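Local coordinates for nine-heme cytochrome c (Desulfovibrio desulfuricans, PDB 1OFW), which transfers electrons through nine covalently bound hemes and may form part of a transmembrane redox complex passing electrons to the cytoplasm for sulfate reduction, at residues M16-G20 and Q141-I146; R109-C114 and C270-D275; N132-M137 and L158-T162; T168-V172 and N219-C225. All blocks are in the same frame, centred on the assembly; numbering follows the deposited sequence. Where two conformers were deposited one is given.

Interaction 1: residues M16-G20 and Q141-I146; sequences MFPVG and QMQKGI. With HEC (heme c), chain G.
A loop, Met16-Gly20, extended except for an inverse gamma turn at Pro18, lies against the helical turns of Gln141-Ile146 (phi/psi near -60/-43), with Val19 CA 4.9 Å from Ile146 CA. The main bump is the Phe17 ring (chi1 m, chi2 92°). Its hollow is the bare backbone at Gly145, whose CA stands 3.5 Å from the ring centroid and 8° off the normal, a CH-pi contact over the face; a CB there would lie only 2.3 Å from Phe17 CD2. Met142 (t, p, t) closes the ring edge: its SD, 5.0 Å from the centroid and 89° off the normal, makes a Met-aromatic contact. Pro18 (weak Val19 N to Phe17 O bond, 2.8 Å) rests its CG against both Met142 CE and Ile146 CG1, 3.8 Å from each. Behind the loop sits a heme c propionate, with O2D 3.2 Å from Pro18 N. The chemistry is apolar, with 327 Å² buried and no hydrogen bonds, so between these segments the contact rests on shape complementarity and dispersion.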
# COMPACT_ATOMS: atom_id res chain seq x y z
N MET A 16 -4.65 -10.88 15.49
CA MET A 16 -4.20 -12.05 14.77
C MET A 16 -2.77 -12.38 15.14
O MET A 16 -1.83 -11.59 15.02
CB MET A 16 -4.30 -11.83 13.26
CG MET A 16 -5.72 -11.46 12.81
SD MET A 16 -5.83 -11.05 11.07
CE MET A 16 -5.53 -12.64 10.32
N PHE A 17 -2.58 -13.61 15.64
CA PHE A 17 -1.31 -14.05 16.16
C PHE A 17 -0.64 -15.08 15.28
O PHE A 17 -1.28 -15.71 14.42
CB PHE A 17 -1.50 -14.72 17.54
CG PHE A 17 -1.90 -13.75 18.62
CD1 PHE A 17 -3.23 -13.52 18.89
CD2 PHE A 17 -0.96 -13.09 19.37
CE1 PHE A 17 -3.56 -12.64 19.89
CE2 PHE A 17 -1.27 -12.20 20.38
CZ PHE A 17 -2.61 -11.99 20.65
N PRO A 18 0.67 -15.25 15.46
CA PRO A 18 1.42 -16.24 14.66
C PRO A 18 1.19 -17.66 15.17
O PRO A 18 2.02 -18.24 15.85
CB PRO A 18 2.88 -15.80 14.85
CG PRO A 18 2.87 -15.16 16.18
CD PRO A 18 1.56 -14.49 16.33
N VAL A 19 0.03 -18.18 14.74
CA VAL A 19 -0.43 -19.48 15.22
C VAL A 19 0.30 -20.62 14.54
O VAL A 19 0.36 -20.74 13.33
CB VAL A 19 -1.95 -19.57 15.00
CG1 VAL A 19 -2.44 -21.00 15.25
CG2 VAL A 19 -2.65 -18.56 15.91
N GLY A 20 0.90 -21.50 15.36
CA GLY A 20 1.65 -22.64 14.85
C GLY A 20 1.71 -23.72 15.93
O GLY A 20 1.34 -23.48 17.09
N GLN A 141 0.60 -12.54 27.27
CA GLN A 141 -0.53 -12.46 26.34
C GLN A 141 -0.14 -12.95 24.95
O GLN A 141 -0.86 -13.66 24.27
CB GLN A 141 -1.03 -11.02 26.30
CG GLN A 141 -2.00 -10.68 27.43
CD GLN A 141 -2.27 -9.19 27.52
OE1 GLN A 141 -1.48 -8.32 27.16
NE2 GLN A 141 -3.46 -8.90 28.02
N MET A 142 1.06 -12.58 24.50
CA MET A 142 1.55 -13.10 23.19
C MET A 142 1.58 -14.60 23.16
O MET A 142 1.17 -15.23 22.19
CB MET A 142 2.93 -12.47 22.95
CG MET A 142 3.57 -12.94 21.64
SD MET A 142 2.71 -12.25 20.20
CE MET A 142 3.86 -12.64 18.90
N GLN A 143 2.07 -15.23 24.27
CA GLN A 143 2.12 -16.67 24.32
C GLN A 143 0.74 -17.30 24.23
O GLN A 143 0.47 -18.26 23.52
CB GLN A 143 2.79 -17.19 25.62
CG GLN A 143 4.29 -16.92 25.65
CD GLN A 143 5.00 -17.65 24.52
OE1 GLN A 143 4.87 -18.88 24.40
NE2 GLN A 143 5.67 -16.88 23.67
N LYS A 144 -0.19 -16.70 24.98
CA LYS A 144 -1.55 -17.24 24.93
C LYS A 144 -2.17 -17.09 23.55
O LYS A 144 -2.92 -17.93 23.09
CB LYS A 144 -2.43 -16.57 25.99
CG LYS A 144 -1.89 -16.73 27.42
CD LYS A 144 -2.80 -16.07 28.45
CE LYS A 144 -2.73 -16.85 29.77
NZ LYS A 144 -2.86 -15.96 30.96
N GLY A 145 -1.79 -15.97 22.89
CA GLY A 145 -2.32 -15.77 21.55
C GLY A 145 -1.87 -16.83 20.58
O GLY A 145 -2.55 -17.42 19.75
N ILE A 146 -0.56 -17.10 20.73
CA ILE A 146 0.06 -18.10 19.89
C ILE A 146 -0.53 -19.49 20.14
O ILE A 146 -0.82 -20.19 19.16
CB ILE A 146 1.58 -18.12 20.10
CG1 ILE A 146 2.22 -16.80 19.60
CG2 ILE A 146 2.15 -19.37 19.47
CD1 ILE A 146 3.69 -16.71 19.93
FE HEC G . 2.99 -9.86 7.77
CHA HEC G . 2.12 -12.71 9.45
CHB HEC G . 6.28 -10.72 8.06
CHC HEC G . 3.89 -7.05 6.05
CHD HEC G . -0.31 -9.04 7.44
NA HEC G . 3.96 -11.41 8.56
C1A HEC G . 3.45 -12.55 9.20
C2A HEC G . 4.50 -13.50 9.47
C3A HEC G . 5.65 -12.93 9.08
C4A HEC G . 5.33 -11.62 8.52
CMA HEC G . 7.08 -13.49 9.17
CAA HEC G . 4.27 -14.90 10.07
CBA HEC G . 4.12 -14.89 11.60
CGA HEC G . 5.37 -14.48 12.35
O1A HEC G . 6.42 -15.17 12.18
O2A HEC G . 5.30 -13.49 13.13
NB HEC G . 4.73 -9.06 7.20
C1B HEC G . 6.01 -9.51 7.46
C2B HEC G . 6.98 -8.53 7.01
C3B HEC G . 6.29 -7.52 6.43
C4B HEC G . 4.89 -7.85 6.54
CMB HEC G . 8.50 -8.67 7.23
CAB HEC G . 6.79 -6.22 5.80
CBB HEC G . 7.89 -6.52 4.72
NC HEC G . 1.99 -8.34 6.95
C1C HEC G . 2.54 -7.27 6.28
C2C HEC G . 1.48 -6.40 5.84
C3C HEC G . 0.31 -6.94 6.23
C4C HEC G . 0.63 -8.17 6.91
CMC HEC G . 1.76 -5.07 5.10
CAC HEC G . -1.11 -6.36 6.12
CBC HEC G . -1.51 -5.98 4.68
ND HEC G . 1.27 -10.68 8.35
C1D HEC G . 0.01 -10.15 8.18
C2D HEC G . -0.96 -10.95 8.93
C3D HEC G . -0.27 -11.94 9.52
C4D HEC G . 1.11 -11.82 9.12
CMD HEC G . -2.48 -10.66 8.99
CAD HEC G . -0.84 -13.02 10.46
CBD HEC G . -0.85 -12.50 11.93
CGD HEC G . 0.50 -12.59 12.59
O1D HEC G . 1.07 -11.57 13.11
O2D HEC G . 1.02 -13.73 12.64

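Interaction 2: residues R109-C114 and C270-D275; sequences RECAGC and CHKGMD. With HEC (heme c), chain J.
Arg109 NE donates to Met274 O (2.6 Å, 168°), and Arg109 NH2 adds a weak bond to Met274 O (3.2 Å). Arg109 opens a weakly bonded helical turn, 109-112; its chi1 and chi2, both t, carry the guanidinium out to that carbonyl. The carbonyl is presented where helix 259-273 stops: Met274 leaves helical angles, and Asp275 (phi/psi 57/50) is the C-prime residue of a Schellman motif. The CA-to-CB bond of Met274 (p, t, m) points toward 109-114, and Met274 CB lies 3.8 Å from Gly113 CA. Gly113 and Cys270 are the nearest CA pair (4.2 Å), and a CB on Gly113 would clash with Met274 SD and Cys270 SG. Cys270 SG is bonded to CAC of heme 8 (1.8 Å). His271 NE2 binds FE of that heme at 2.0 Å, with His200 as the other axial ligand. Two CXXCH motifs, Cys111-His115 (heme 4) and the one ending in Cys270-His271 (heme 8), thus pack side by side, Cys114 SG lying 3.7 Å from CBC of heme 8.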
# COMPACT_ATOMS: atom_id res chain seq x y z
N ARG A 109 -9.33 4.08 -10.53
CA ARG A 109 -8.67 5.13 -11.30
C ARG A 109 -7.92 6.13 -10.45
O ARG A 109 -6.85 6.60 -10.87
CB ARG A 109 -9.73 5.88 -12.12
CG ARG A 109 -9.19 6.59 -13.31
CD ARG A 109 -10.18 7.53 -14.03
NE ARG A 109 -9.43 8.76 -14.24
CZ ARG A 109 -9.46 10.01 -13.82
NH1 ARG A 109 -10.37 10.49 -12.98
NH2 ARG A 109 -8.52 10.86 -14.29
N GLU A 110 -8.44 6.49 -9.28
CA GLU A 110 -7.83 7.53 -8.45
C GLU A 110 -6.51 7.03 -7.87
O GLU A 110 -5.65 7.82 -7.48
CB GLU A 110 -8.77 8.01 -7.36
CG GLU A 110 -9.19 6.97 -6.35
CD GLU A 110 -10.47 6.24 -6.69
OE1 GLU A 110 -10.84 6.08 -7.85
OE2 GLU A 110 -11.16 5.77 -5.76
N CYS A 111 -6.32 5.73 -7.81
CA CYS A 111 -5.10 5.13 -7.30
C CYS A 111 -4.13 4.73 -8.39
O CYS A 111 -2.91 4.70 -8.17
CB CYS A 111 -5.46 3.86 -6.51
SG CYS A 111 -6.82 3.94 -5.36
N ALA A 112 -4.62 4.39 -9.58
CA ALA A 112 -3.90 3.65 -10.60
C ALA A 112 -2.93 4.51 -11.41
O ALA A 112 -2.11 3.95 -12.16
CB ALA A 112 -4.87 2.95 -11.53
N GLY A 113 -3.04 5.81 -11.22
CA GLY A 113 -2.09 6.72 -11.88
C GLY A 113 -0.77 6.72 -11.15
O GLY A 113 0.26 6.31 -11.69
N CYS A 114 -0.81 7.15 -9.88
CA CYS A 114 0.40 7.03 -9.10
C CYS A 114 0.92 5.59 -9.07
O CYS A 114 2.11 5.34 -9.22
CB CYS A 114 0.14 7.52 -7.68
SG CYS A 114 -0.07 9.29 -7.56
N CYS A 270 1.73 7.71 -15.71
CA CYS A 270 0.59 8.04 -14.85
C CYS A 270 -0.62 8.40 -15.67
O CYS A 270 -1.74 7.93 -15.42
CB CYS A 270 0.92 9.19 -13.88
SG CYS A 270 -0.60 9.67 -12.98
N HIS A 271 -0.42 9.25 -16.70
CA HIS A 271 -1.53 9.62 -17.57
C HIS A 271 -2.26 8.39 -18.13
O HIS A 271 -3.50 8.35 -18.14
CB HIS A 271 -1.05 10.53 -18.72
CG HIS A 271 -0.67 11.90 -18.25
ND1 HIS A 271 -0.06 12.79 -19.11
CD2 HIS A 271 -0.77 12.55 -17.07
CE1 HIS A 271 0.18 13.93 -18.47
NE2 HIS A 271 -0.24 13.81 -17.22
N LYS A 272 -1.50 7.40 -18.56
CA LYS A 272 -2.14 6.19 -19.06
C LYS A 272 -2.80 5.44 -17.92
O LYS A 272 -3.94 4.99 -18.05
CB LYS A 272 -1.12 5.35 -19.80
CG LYS A 272 -1.69 4.07 -20.42
CD LYS A 272 -0.60 3.03 -20.66
CE LYS A 272 -1.19 1.62 -20.54
NZ LYS A 272 -1.61 1.07 -21.86
N GLY A 273 -2.15 5.29 -16.77
CA GLY A 273 -2.75 4.55 -15.68
C GLY A 273 -4.06 5.11 -15.18
O GLY A 273 -4.91 4.33 -14.72
N MET A 274 -4.27 6.42 -15.26
CA MET A 274 -5.56 6.91 -14.74
C MET A 274 -6.39 7.50 -15.86
O MET A 274 -7.31 8.27 -15.63
CB MET A 274 -5.31 7.77 -13.50
CG MET A 274 -4.49 9.02 -13.65
SD MET A 274 -4.18 9.83 -12.07
CE MET A 274 -5.80 10.34 -11.50
N ASP A 275 -6.13 7.11 -17.11
CA ASP A 275 -6.92 7.40 -18.27
C ASP A 275 -7.14 8.89 -18.49
O ASP A 275 -8.27 9.33 -18.73
CB ASP A 275 -8.32 6.77 -18.08
CG ASP A 275 -8.24 5.34 -17.54
OD1 ASP A 275 -7.75 4.49 -18.33
OD2 ASP A 275 -8.64 5.09 -16.37
FE HEC J . -0.04 15.24 -15.81
CHA HEC J . -3.04 16.52 -16.74
CHB HEC J . 1.55 17.35 -17.99
CHC HEC J . 2.96 13.96 -14.87
CHD HEC J . -1.63 13.11 -13.62
NA HEC J . -0.61 16.65 -17.11
C1A HEC J . -1.93 17.05 -17.36
C2A HEC J . -1.93 18.11 -18.34
C3A HEC J . -0.65 18.33 -18.70
C4A HEC J . 0.17 17.43 -17.92
CMA HEC J . -0.04 19.29 -19.73
CAA HEC J . -3.20 18.82 -18.81
CBA HEC J . -3.47 20.09 -17.98
CGA HEC J . -2.78 20.33 -16.67
O1A HEC J . -3.44 19.98 -15.66
O2A HEC J . -1.64 20.88 -16.56
NB HEC J . 1.84 15.54 -16.37
C1B HEC J . 2.34 16.50 -17.25
C2B HEC J . 3.78 16.43 -17.29
C3B HEC J . 4.18 15.49 -16.42
C4B HEC J . 2.97 14.94 -15.84
CMB HEC J . 4.62 17.32 -18.20
CAB HEC J . 5.58 15.01 -16.06
CBB HEC J . 6.59 16.15 -15.78
NC HEC J . 0.51 13.79 -14.55
C1C HEC J . 1.82 13.43 -14.30
C2C HEC J . 1.88 12.32 -13.35
C3C HEC J . 0.61 12.12 -12.97
C4C HEC J . -0.25 13.02 -13.70
CMC HEC J . 3.19 11.59 -13.00
CAC HEC J . -0.02 11.09 -12.00
CBC HEC J . 0.88 10.64 -10.85
ND HEC J . -1.94 14.91 -15.28
C1D HEC J . -2.40 13.99 -14.34
C2D HEC J . -3.85 14.07 -14.26
C3D HEC J . -4.25 15.00 -15.15
C4D HEC J . -3.07 15.55 -15.77
CMD HEC J . -4.72 13.19 -13.34
CAD HEC J . -5.72 15.36 -15.44
CBD HEC J . -6.04 16.68 -14.71
CGD HEC J . -6.49 16.41 -13.29
O1D HEC J . -5.71 16.72 -12.36
O2D HEC J . -7.61 15.87 -13.14

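Interaction 3: residues N132-M137 and L158-T162; sequences NITPSM and LAAET
Two side-chain to loop hydrogen bonds fix the Asn132-Met137 loop to one face of the helical segment Leu158-Thr162, with Thr134 CA 4.8 Å from Thr162 CA and Met137 CA 6.7 Å from Leu158 CA. Thr162 (chi1 m) works in both directions: its OG1 donates to Leu158 O, one turn back (2.8 Å), and accepts from Thr134 N (3.0 Å, 139°). Leu158 O therefore serves two donors, since Thr162 N also reaches it at 3.0 Å. The second link is very short, Ser136 OG to Glu161 OE2 at 2.4 Å, made by a serine in m and an extended glutamate (t, t). The loop also satisfies itself. Thr134 OG1 accepts from Ser136 N (3.0 Å, 169°), an ST turn, while Met137 N to Thr134 O (3.3 Å) closes a type I beta turn over Pro135 and Ser136. The polar end of Asn132 is engaged elsewhere, OD1 by Val34 N and ND2 in a weak bond to Thr129 O. Beneath these bonds Leu158 (m, t) places CD2 3.7 Å from Met137 CA and 3.9 Å from Thr134 CG2, and Ile133 CD1 lies 3.8 Å from Thr162 OG1. The loop, which directly follows the heme 5 ligand His131, is thereby fastened to helix 152-164; Ile133 and Leu158 both rest on Val15 of strand 13-16, while Met137 touches Met142 on helix 139-147.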
# COMPACT_ATOMS: atom_id res chain seq x y z
N ASN A 132 1.01 -4.09 14.04
CA ASN A 132 0.64 -2.79 14.62
C ASN A 132 0.14 -2.87 16.04
O ASN A 132 -0.48 -1.89 16.50
CB ASN A 132 -0.43 -2.19 13.69
CG ASN A 132 -1.74 -2.94 13.66
OD1 ASN A 132 -1.98 -3.88 14.40
ND2 ASN A 132 -2.68 -2.58 12.80
N ILE A 133 0.33 -3.94 16.75
CA ILE A 133 -0.21 -4.12 18.11
C ILE A 133 0.16 -3.06 19.13
O ILE A 133 1.28 -2.56 19.17
CB ILE A 133 0.25 -5.47 18.73
CG1 ILE A 133 -0.60 -5.84 19.96
CG2 ILE A 133 1.73 -5.47 19.10
CD1 ILE A 133 -2.04 -6.13 19.66
N THR A 134 -0.78 -2.82 20.06
CA THR A 134 -0.54 -1.93 21.17
C THR A 134 0.67 -2.37 22.00
O THR A 134 0.89 -3.54 22.28
CB THR A 134 -1.73 -1.78 22.13
OG1 THR A 134 -1.30 -1.06 23.30
CG2 THR A 134 -2.23 -3.13 22.61
N PRO A 135 1.49 -1.40 22.43
CA PRO A 135 2.59 -1.72 23.35
C PRO A 135 2.13 -2.32 24.65
O PRO A 135 2.92 -2.92 25.36
CB PRO A 135 3.20 -0.35 23.66
CG PRO A 135 2.89 0.46 22.44
CD PRO A 135 1.50 0.04 22.06
N SER A 136 0.87 -2.22 24.99
CA SER A 136 0.37 -2.79 26.24
C SER A 136 0.32 -4.31 26.28
O SER A 136 0.29 -4.93 27.35
CB SER A 136 -1.04 -2.23 26.48
OG SER A 136 -0.96 -0.81 26.54
N MET A 137 0.26 -4.98 25.13
CA MET A 137 0.25 -6.45 25.16
C MET A 137 1.47 -6.99 25.88
O MET A 137 2.57 -6.54 25.60
CB MET A 137 0.23 -6.98 23.72
CG MET A 137 0.25 -8.50 23.68
SD MET A 137 0.49 -9.19 22.05
CE MET A 137 2.17 -8.77 21.68
N LEU A 158 -7.29 -5.81 23.73
CA LEU A 158 -6.03 -5.44 23.06
C LEU A 158 -6.34 -4.80 21.70
O LEU A 158 -5.73 -3.80 21.33
CB LEU A 158 -5.13 -6.65 22.88
CG LEU A 158 -4.42 -7.18 24.15
CD1 LEU A 158 -3.76 -8.51 23.82
CD2 LEU A 158 -3.43 -6.17 24.68
N ALA A 159 -7.27 -5.40 20.96
CA ALA A 159 -7.63 -4.88 19.65
C ALA A 159 -8.22 -3.49 19.78
O ALA A 159 -7.90 -2.55 19.04
CB ALA A 159 -8.62 -5.82 18.98
N ALA A 160 -9.11 -3.29 20.76
CA ALA A 160 -9.73 -1.97 20.90
C ALA A 160 -8.74 -0.92 21.32
O ALA A 160 -8.76 0.23 20.87
CB ALA A 160 -10.86 -2.06 21.91
N GLU A 161 -7.84 -1.26 22.22
CA GLU A 161 -6.81 -0.32 22.66
C GLU A 161 -5.96 0.10 21.47
O GLU A 161 -5.62 1.25 21.24
CB GLU A 161 -5.97 -0.94 23.77
CG GLU A 161 -4.80 -0.07 24.16
CD GLU A 161 -4.04 -0.65 25.35
OE1 GLU A 161 -4.34 -1.77 25.79
OE2 GLU A 161 -3.13 0.06 25.84
N THR A 162 -5.61 -0.89 20.66
CA THR A 162 -4.82 -0.59 19.46
C THR A 162 -5.55 0.31 18.52
O THR A 162 -5.04 1.36 18.07
CB THR A 162 -4.44 -1.91 18.76
OG1 THR A 162 -3.70 -2.73 19.64
CG2 THR A 162 -3.53 -1.65 17.55

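Interaction 4: residues T168-V172 and N219-C225; sequences TVEPV and NKPEILC. With HEC (heme c), chain H.
A type I beta turn, Lys220 to Ile223 (Ile223 N to Lys220 O 3.1 Å), leads through a short 3-10 turn at Ile223-Leu224 (Cys225 N to Glu222 O 3.0 Å) into Cys225, first cysteine of a CXXCH motif, and the extended segment Thr168-Val172 runs alongside in the same direction. The register follows from the CA pairs Val169-Asn219 at 5.3 Å and Pro171-Pro221 at 4.3 Å. Pro221, which loses 74 Å² to the contact, is the centrepiece. Its carbonyl accepts from Val172 N (2.8 Å, 164°), the one hydrogen bond between the segments, and Pro171 CA approaches the same Pro221 O at 3.5 Å in a CA-H...O contact. Val169 (72 Å², chi1 t) points toward the turn from one end: its CG1 lies 3.7 Å from Pro221 CD, while CG2 reaches Asn219 O at 3.4 Å. Val172 (65 Å², chi1 m) grips the other end, with CG1 3.9 Å from Pro221 CB and 4.2 Å from Glu222 CG. The two valines thus bracket the proline, the backbone from Val169 to Val172 keeping extended, polyproline-II-like angles. Pro171 and Leu224 also meet, CB to CD1 at 4.4 Å, and both touch Met205 of helix 197-206. At the far end the packing passes to heme 6: Cys225 SG is bonded to heme CAB at 1.8 Å, and Val172 CG2 rests 3.7 Å from heme CBB.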
# COMPACT_ATOMS: atom_id res chain seq x y z
N THR A 168 -3.56 8.62 11.85
CA THR A 168 -3.20 8.71 10.45
C THR A 168 -2.21 9.86 10.26
O THR A 168 -2.39 10.90 10.90
CB THR A 168 -4.45 8.99 9.61
OG1 THR A 168 -5.38 7.98 10.00
CG2 THR A 168 -4.16 8.87 8.13
N VAL A 169 -1.21 9.63 9.44
CA VAL A 169 -0.19 10.68 9.22
C VAL A 169 -0.72 11.65 8.19
O VAL A 169 -1.19 11.18 7.16
CB VAL A 169 1.12 10.02 8.77
CG1 VAL A 169 2.27 11.01 8.59
CG2 VAL A 169 1.51 8.96 9.80
N GLU A 170 -0.67 12.94 8.45
CA GLU A 170 -1.18 13.95 7.52
C GLU A 170 -0.15 14.18 6.41
O GLU A 170 0.99 14.39 6.74
CB GLU A 170 -1.46 15.28 8.25
CG GLU A 170 -2.91 15.51 8.61
CD GLU A 170 -3.83 14.85 7.58
OE1 GLU A 170 -4.17 13.67 7.78
OE2 GLU A 170 -4.20 15.50 6.58
N PRO A 171 -0.52 14.11 5.16
CA PRO A 171 0.44 14.40 4.08
C PRO A 171 0.81 15.88 4.08
O PRO A 171 0.02 16.75 4.45
CB PRO A 171 -0.35 14.10 2.82
CG PRO A 171 -1.77 14.26 3.23
CD PRO A 171 -1.84 13.75 4.65
N VAL A 172 2.05 16.18 3.72
CA VAL A 172 2.40 17.59 3.71
C VAL A 172 1.54 18.27 2.66
O VAL A 172 1.08 17.77 1.67
CB VAL A 172 3.87 17.88 3.36
CG1 VAL A 172 4.84 17.39 4.42
CG2 VAL A 172 4.24 17.23 2.03
N ASN A 219 2.10 6.68 4.93
CA ASN A 219 2.25 6.88 6.37
C ASN A 219 3.50 7.66 6.76
O ASN A 219 3.96 7.54 7.90
CB ASN A 219 2.22 5.52 7.07
CG ASN A 219 3.21 4.54 6.48
OD1 ASN A 219 4.25 4.87 5.90
ND2 ASN A 219 2.87 3.26 6.60
N LYS A 220 4.08 8.46 5.88
CA LYS A 220 5.13 9.43 6.19
C LYS A 220 4.65 10.75 5.58
O LYS A 220 4.02 10.73 4.53
CB LYS A 220 6.48 9.06 5.65
CG LYS A 220 7.08 7.75 6.11
CD LYS A 220 7.64 7.80 7.50
CE LYS A 220 8.41 6.55 7.88
NZ LYS A 220 8.07 6.11 9.27
N PRO A 221 4.87 11.89 6.21
CA PRO A 221 4.26 13.12 5.67
C PRO A 221 4.67 13.44 4.24
O PRO A 221 3.85 13.99 3.48
CB PRO A 221 4.80 14.19 6.63
CG PRO A 221 5.05 13.44 7.90
CD PRO A 221 5.60 12.11 7.45
N GLU A 222 5.88 13.15 3.83
CA GLU A 222 6.31 13.44 2.48
C GLU A 222 6.22 12.27 1.52
O GLU A 222 6.77 12.27 0.40
CB GLU A 222 7.78 13.90 2.47
CG GLU A 222 8.06 14.85 3.64
CD GLU A 222 8.52 14.08 4.88
OE1 GLU A 222 8.27 12.87 5.14
OE2 GLU A 222 9.19 14.78 5.69
N ILE A 223 5.50 11.19 1.88
CA ILE A 223 5.56 10.00 1.05
C ILE A 223 5.02 10.18 -0.35
O ILE A 223 5.51 9.54 -1.29
CB ILE A 223 4.83 8.83 1.76
CG1 ILE A 223 5.29 7.48 1.20
CG2 ILE A 223 3.33 8.99 1.71
CD1 ILE A 223 4.94 6.25 2.00
N LEU A 224 4.01 11.05 -0.57
CA LEU A 224 3.46 11.15 -1.91
C LEU A 224 4.45 11.83 -2.85
O LEU A 224 4.32 11.64 -4.07
CB LEU A 224 2.11 11.86 -1.91
CG LEU A 224 1.03 11.21 -1.04
CD1 LEU A 224 -0.23 12.09 -1.10
CD2 LEU A 224 0.76 9.77 -1.47
N CYS A 225 5.41 12.56 -2.27
CA CYS A 225 6.45 13.14 -3.11
C CYS A 225 7.27 12.05 -3.80
O CYS A 225 7.80 12.26 -4.91
CB CYS A 225 7.39 14.02 -2.30
SG CYS A 225 6.63 15.22 -1.20
FE HEC H . 8.28 17.56 -7.33
CHA HEC H . 10.58 19.26 -9.22
CHB HEC H . 9.52 19.06 -4.48
CHC HEC H . 5.89 16.00 -5.47
CHD HEC H . 7.29 15.84 -10.10
NA HEC H . 9.73 18.90 -6.94
C1A HEC H . 10.58 19.49 -7.85
C2A HEC H . 11.47 20.40 -7.19
C3A HEC H . 11.17 20.35 -5.89
C4A HEC H . 10.09 19.41 -5.71
CMA HEC H . 11.83 21.19 -4.77
CAA HEC H . 12.56 21.26 -7.85
CBA HEC H . 11.94 22.54 -8.45
CGA HEC H . 12.96 23.42 -9.16
O1A HEC H . 13.91 22.89 -9.74
O2A HEC H . 12.77 24.66 -9.12
NB HEC H . 7.82 17.51 -5.39
C1B HEC H . 8.46 18.16 -4.36
C2B HEC H . 7.86 17.81 -3.10
C3B HEC H . 6.82 16.97 -3.36
C4B HEC H . 6.79 16.79 -4.79
CMB HEC H . 8.34 18.32 -1.74
CAB HEC H . 5.84 16.32 -2.41
CBB HEC H . 5.04 17.35 -1.58
NC HEC H . 6.86 16.23 -7.72
C1C HEC H . 5.95 15.68 -6.82
C2C HEC H . 5.12 14.72 -7.49
C3C HEC H . 5.52 14.67 -8.79
C4C HEC H . 6.61 15.63 -8.92
CMC HEC H . 4.02 13.90 -6.79
CAC HEC H . 5.02 13.81 -9.95
CBC HEC H . 3.48 13.85 -10.08
ND HEC H . 8.80 17.59 -9.25
C1D HEC H . 8.31 16.76 -10.23
C2D HEC H . 9.04 16.95 -11.47
C3D HEC H . 9.99 17.89 -11.22
C4D HEC H . 9.83 18.30 -9.86
CMD HEC H . 8.82 16.21 -12.77
CAD HEC H . 11.05 18.38 -12.21
CBD HEC H . 12.41 17.75 -11.79
CGD HEC H . 13.49 17.92 -12.84
O1D HEC H . 13.20 18.31 -13.97
O2D HEC H . 14.65 17.61 -12.45

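How the interactions relate
Interactions 1 and 3 form one continuous patch, their centres 14 Å apart. Gln141 OE1 meets Leu158 CD2 at 3.8 Å, linking the successive helices 139-147 and 152-164, while Met137 CE to Met142 SD (3.8 Å) and Met137 SD to Phe17 CE2 (3.9 Å) join the 132-137 loop to interaction 1, near heme 5. Interactions 2 and 4 lie elsewhere, with centres 19 Å and nearest atoms about 6 Å apart. Both border heme 4, through Cys111 and Cys114 in one and the His218-contacting Leu224 in the other, and reach hemes 8 and 6 respectively. Interactions 1 and 2 are 40 Å apart between centres, consistent with two tetraheme clusters and heme 4 between them.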